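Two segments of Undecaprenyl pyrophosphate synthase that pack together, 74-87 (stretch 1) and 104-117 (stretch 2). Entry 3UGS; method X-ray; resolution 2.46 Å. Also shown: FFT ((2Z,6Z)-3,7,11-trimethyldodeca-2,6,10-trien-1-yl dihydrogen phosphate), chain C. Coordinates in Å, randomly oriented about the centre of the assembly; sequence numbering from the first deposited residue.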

# COMPACT_ATOMS: atom_id res chain seq x y z
N ILE A 74 -21.91 12.37 -5.84
CA ILE A 74 -21.40 11.01 -5.61
C ILE A 74 -22.39 10.12 -4.87
O ILE A 74 -22.61 8.99 -5.23
CB ILE A 74 -20.08 11.06 -4.84
CG1 ILE A 74 -19.00 11.64 -5.74
CG2 ILE A 74 -19.64 9.66 -4.38
CD1 ILE A 74 -17.82 12.18 -4.95
N PHE A 75 -22.99 10.67 -3.83
CA PHE A 75 -24.03 9.96 -3.02
C PHE A 75 -25.31 9.83 -3.81
O PHE A 75 -26.08 8.91 -3.63
CB PHE A 75 -24.29 10.63 -1.66
CG PHE A 75 -23.23 10.31 -0.65
CD1 PHE A 75 -22.96 8.99 -0.28
CD2 PHE A 75 -22.41 11.29 -0.16
CE1 PHE A 75 -21.93 8.68 0.58
CE2 PHE A 75 -21.37 10.98 0.70
CZ PHE A 75 -21.13 9.67 1.06
N GLU A 76 -25.51 10.78 -4.71
CA GLU A 76 -26.67 10.74 -5.66
C GLU A 76 -26.57 9.49 -6.52
O GLU A 76 -27.49 8.66 -6.61
CB GLU A 76 -26.76 12.00 -6.53
N LEU A 77 -25.40 9.32 -7.11
CA LEU A 77 -25.09 8.13 -7.94
C LEU A 77 -25.04 6.82 -7.16
O LEU A 77 -25.56 5.79 -7.54
CB LEU A 77 -23.76 8.27 -8.65
CG LEU A 77 -23.65 9.53 -9.50
CD1 LEU A 77 -22.17 9.76 -9.84
CD2 LEU A 77 -24.53 9.51 -10.76
N LEU A 78 -24.35 6.90 -6.05
CA LEU A 78 -24.21 5.73 -5.16
C LEU A 78 -25.61 5.17 -4.87
O LEU A 78 -25.88 3.96 -4.91
CB LEU A 78 -23.50 6.10 -3.86
CG LEU A 78 -23.68 5.01 -2.79
CD1 LEU A 78 -22.85 3.79 -3.13
CD2 LEU A 78 -23.34 5.54 -1.40
N ASP A 79 -26.49 6.10 -4.59
CA ASP A 79 -27.89 5.78 -4.42
C ASP A 79 -28.48 5.02 -5.62
O ASP A 79 -29.13 3.96 -5.50
CB ASP A 79 -28.70 7.04 -4.19
CG ASP A 79 -29.94 6.78 -3.39
OD1 ASP A 79 -31.00 7.30 -3.79
OD2 ASP A 79 -29.85 6.04 -2.36
N ARG A 80 -28.24 5.60 -6.79
CA ARG A 80 -28.66 4.98 -8.06
C ARG A 80 -28.13 3.55 -8.13
O ARG A 80 -28.83 2.63 -8.49
CB ARG A 80 -28.21 5.77 -9.30
CG ARG A 80 -28.77 7.19 -9.33
CD ARG A 80 -29.41 7.55 -10.67
NE ARG A 80 -28.43 7.84 -11.72
CZ ARG A 80 -27.97 9.06 -12.03
NH1 ARG A 80 -28.39 10.14 -11.36
NH2 ARG A 80 -27.08 9.20 -13.01
N CYS A 81 -26.87 3.40 -7.76
CA CYS A 81 -26.19 2.07 -7.80
C CYS A 81 -26.75 1.11 -6.77
O CYS A 81 -26.81 -0.10 -6.96
CB CYS A 81 -24.70 2.18 -7.59
SG CYS A 81 -23.88 3.12 -8.88
N LEU A 82 -27.09 1.66 -5.63
CA LEU A 82 -27.67 0.84 -4.57
C LEU A 82 -29.01 0.25 -5.02
O LEU A 82 -29.33 -0.89 -4.76
CB LEU A 82 -27.87 1.63 -3.28
CG LEU A 82 -26.57 1.84 -2.48
CD1 LEU A 82 -26.84 2.66 -1.23
CD2 LEU A 82 -25.91 0.51 -2.16
N ASP A 83 -29.76 1.07 -5.73
CA ASP A 83 -31.06 0.67 -6.33
C ASP A 83 -30.90 -0.45 -7.35
O ASP A 83 -31.57 -1.47 -7.30
CB ASP A 83 -31.77 1.85 -6.97
CG ASP A 83 -32.28 2.88 -5.93
OD1 ASP A 83 -32.53 2.52 -4.75
OD2 ASP A 83 -32.44 4.06 -6.33
N GLU A 84 -29.97 -0.27 -8.27
CA GLU A 84 -29.62 -1.32 -9.28
C GLU A 84 -29.32 -2.63 -8.59
O GLU A 84 -29.78 -3.70 -8.99
CB GLU A 84 -28.39 -0.96 -10.14
CG GLU A 84 -28.71 -0.10 -11.35
CD GLU A 84 -29.18 -0.90 -12.56
OE1 GLU A 84 -29.09 -2.15 -12.53
OE2 GLU A 84 -29.64 -0.27 -13.54
N ALA A 85 -28.56 -2.52 -7.52
CA ALA A 85 -28.14 -3.70 -6.73
C ALA A 85 -29.32 -4.32 -5.98
O ALA A 85 -29.42 -5.52 -5.83
CB ALA A 85 -27.00 -3.34 -5.76
N LEU A 86 -30.23 -3.48 -5.53
CA LEU A 86 -31.48 -3.98 -4.89
C LEU A 86 -32.30 -4.73 -5.93
O LEU A 86 -33.01 -5.68 -5.63
CB LEU A 86 -32.36 -2.86 -4.34
CG LEU A 86 -32.19 -2.66 -2.83
CD1 LEU A 86 -32.81 -1.31 -2.45
CD2 LEU A 86 -32.75 -3.83 -2.03
N GLU A 87 -32.18 -4.26 -7.16
CA GLU A 87 -32.91 -4.84 -8.30
C GLU A 87 -32.28 -6.14 -8.83
O GLU A 87 -32.89 -7.21 -8.90
CB GLU A 87 -33.01 -3.83 -9.45
CG GLU A 87 -33.33 -4.46 -10.81
CD GLU A 87 -33.74 -3.44 -11.87
OE1 GLU A 87 -32.84 -2.72 -12.40
OE2 GLU A 87 -34.95 -3.37 -12.17
N ARG A 104 -20.62 7.40 9.62
CA ARG A 104 -20.46 8.80 9.09
C ARG A 104 -21.48 9.13 7.99
O ARG A 104 -21.56 10.25 7.49
CB ARG A 104 -19.02 9.09 8.64
CG ARG A 104 -18.08 9.35 9.83
CD ARG A 104 -16.67 9.73 9.43
NE ARG A 104 -16.46 11.16 9.16
CZ ARG A 104 -15.26 11.71 8.93
NH1 ARG A 104 -14.15 10.96 8.95
NH2 ARG A 104 -15.17 13.01 8.68
N LEU A 105 -22.29 8.13 7.67
CA LEU A 105 -23.27 8.24 6.59
C LEU A 105 -24.66 8.67 7.06
O LEU A 105 -25.12 8.32 8.14
CB LEU A 105 -23.39 6.95 5.79
CG LEU A 105 -22.11 6.42 5.09
CD1 LEU A 105 -22.34 5.02 4.54
CD2 LEU A 105 -21.61 7.34 3.98
N GLU A 106 -25.34 9.43 6.21
CA GLU A 106 -26.75 9.77 6.45
C GLU A 106 -27.57 8.49 6.68
O GLU A 106 -27.30 7.45 6.11
CB GLU A 106 -27.37 10.58 5.31
CG GLU A 106 -26.89 12.02 5.23
CD GLU A 106 -27.63 12.83 4.17
OE1 GLU A 106 -28.43 12.25 3.40
OE2 GLU A 106 -27.42 14.06 4.08
N ASP A 107 -28.59 8.63 7.50
CA ASP A 107 -29.51 7.52 7.87
C ASP A 107 -30.09 6.77 6.69
O ASP A 107 -30.07 5.56 6.64
CB ASP A 107 -30.70 8.04 8.70
CG ASP A 107 -30.30 8.42 10.10
OD1 ASP A 107 -29.32 7.82 10.59
OD2 ASP A 107 -30.96 9.30 10.70
N LYS A 108 -30.64 7.53 5.76
CA LYS A 108 -31.30 6.97 4.56
C LYS A 108 -30.37 6.02 3.80
O LYS A 108 -30.79 5.04 3.21
CB LYS A 108 -31.75 8.09 3.60
N VAL A 109 -29.09 6.36 3.82
CA VAL A 109 -28.05 5.59 3.08
C VAL A 109 -27.74 4.28 3.78
O VAL A 109 -27.76 3.20 3.19
CB VAL A 109 -26.73 6.38 2.94
CG1 VAL A 109 -25.80 5.70 1.93
CG2 VAL A 109 -27.02 7.81 2.50
N ARG A 110 -27.44 4.43 5.06
CA ARG A 110 -27.05 3.31 5.94
C ARG A 110 -28.08 2.17 5.88
O ARG A 110 -27.77 0.98 5.69
CB ARG A 110 -26.83 3.78 7.38
N GLU A 111 -29.33 2.57 6.00
CA GLU A 111 -30.47 1.64 5.96
C GLU A 111 -30.60 0.96 4.58
O GLU A 111 -30.87 -0.23 4.47
CB GLU A 111 -31.78 2.37 6.32
N LYS A 112 -30.39 1.73 3.54
CA LYS A 112 -30.49 1.22 2.19
C LYS A 112 -29.35 0.25 1.88
O LYS A 112 -29.51 -0.74 1.21
CB LYS A 112 -30.46 2.39 1.25
CG LYS A 112 -30.99 2.09 -0.13
CD LYS A 112 -30.94 3.35 -0.97
CE LYS A 112 -31.75 3.15 -2.23
NZ LYS A 112 -32.24 4.45 -2.76
N ILE A 113 -28.19 0.56 2.41
CA ILE A 113 -27.03 -0.37 2.40
C ILE A 113 -27.39 -1.66 3.10
O ILE A 113 -27.18 -2.74 2.57
CB ILE A 113 -25.78 0.22 3.09
CG1 ILE A 113 -25.10 1.23 2.16
CG2 ILE A 113 -24.78 -0.87 3.46
CD1 ILE A 113 -24.32 2.30 2.90
N THR A 114 -27.89 -1.51 4.31
CA THR A 114 -28.24 -2.67 5.16
C THR A 114 -29.26 -3.55 4.46
O THR A 114 -29.21 -4.75 4.49
CB THR A 114 -28.87 -2.28 6.50
OG1 THR A 114 -29.75 -1.18 6.26
CG2 THR A 114 -27.80 -1.90 7.55
N LEU A 115 -30.16 -2.88 3.79
CA LEU A 115 -31.23 -3.54 3.05
C LEU A 115 -30.68 -4.48 1.99
O LEU A 115 -30.99 -5.68 1.97
CB LEU A 115 -32.14 -2.52 2.38
CG LEU A 115 -33.52 -3.09 1.99
CD1 LEU A 115 -34.33 -3.49 3.23
CD2 LEU A 115 -34.28 -2.08 1.12
N VAL A 116 -29.88 -3.92 1.09
CA VAL A 116 -29.36 -4.75 -0.03
C VAL A 116 -28.44 -5.81 0.57
O VAL A 116 -28.39 -6.94 0.14
CB VAL A 116 -28.66 -3.94 -1.14
CG1 VAL A 116 -27.47 -3.19 -0.58
CG2 VAL A 116 -28.19 -4.85 -2.27
N GLU A 117 -27.77 -5.43 1.64
CA GLU A 117 -26.88 -6.38 2.34
C GLU A 117 -27.64 -7.63 2.79
O GLU A 117 -27.26 -8.75 2.53
CB GLU A 117 -26.19 -5.74 3.53
CG GLU A 117 -24.88 -5.04 3.18
CD GLU A 117 -24.14 -4.45 4.39
OE1 GLU A 117 -24.79 -4.14 5.43
OE2 GLU A 117 -22.90 -4.27 4.31
O3 FFT C . -6.34 8.50 -6.20
P FFT C . -7.56 9.27 -6.63
O1 FFT C . -8.07 8.86 -7.98
O2 FFT C . -7.38 10.76 -6.38
O FFT C . -8.79 8.87 -5.66
C14 FFT C . -9.41 7.57 -5.74
C13 FFT C . -10.38 7.36 -4.59
C11 FFT C . -11.66 7.06 -4.78
C12 FFT C . -12.57 6.87 -3.63
C10 FFT C . -12.22 6.80 -6.16
C9 FFT C . -13.40 7.67 -6.46
C8 FFT C . -13.72 7.59 -7.95
C6 FFT C . -14.86 7.05 -8.40
C7 FFT C . -15.19 7.00 -9.87
C5 FFT C . -15.85 6.48 -7.42
C4 FFT C . -17.22 6.67 -8.03
C3 FFT C . -18.32 6.48 -7.02
C1 FFT C . -19.58 6.25 -7.47
C2 FFT C . -19.88 6.19 -8.96
C FFT C . -20.69 6.05 -6.45

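Two helices run side by side in nearly the same direction and join through a strip of apolar side chains, with one lysine bridging two aspartates at its border. The axes of helix 74-87 and helix 107-117 approach to 9.7 Å, with 24° between their N-to-C directions. The CA–CA separation falls from 7.5 Å at Asp 79–Val 109 to 5.4 Å at Leu 86–Val 116, so the backbones draw together toward the C-terminal ends of the two stretches.

Val 116 lies at the tight end, its CB directed toward stretch 1. Val 116 CG1 is 4.3 Å from Leu 82 CD2, Val 116 CG2 4.0 Å from Ala 85 CB, and Val 116 CB 4.1 Å from Leu 86 CG. Leu 82 CD1 also meets Ile 113 CG1 at 4.1 Å. Where the backbones are wider apart, Leu 78 CD2 reaches Val 109 CG1 at 4.1 Å, and before helix 107-117 begins, Leu 105 CD2 sits 3.7 Å from Phe 75 CE1, oblique to the ring.

Lys 112, extended with all four chi angles t, carries its ammonium to the acidic pair. Lys 112 NZ donates a hydrogen bond to Asp 79 OD2 at 2.9 Å within a salt bridge. A second salt bridge joins Lys 112 NZ to Asp 83 OD1 at 2.8 Å, although that oxygen is less surely placed.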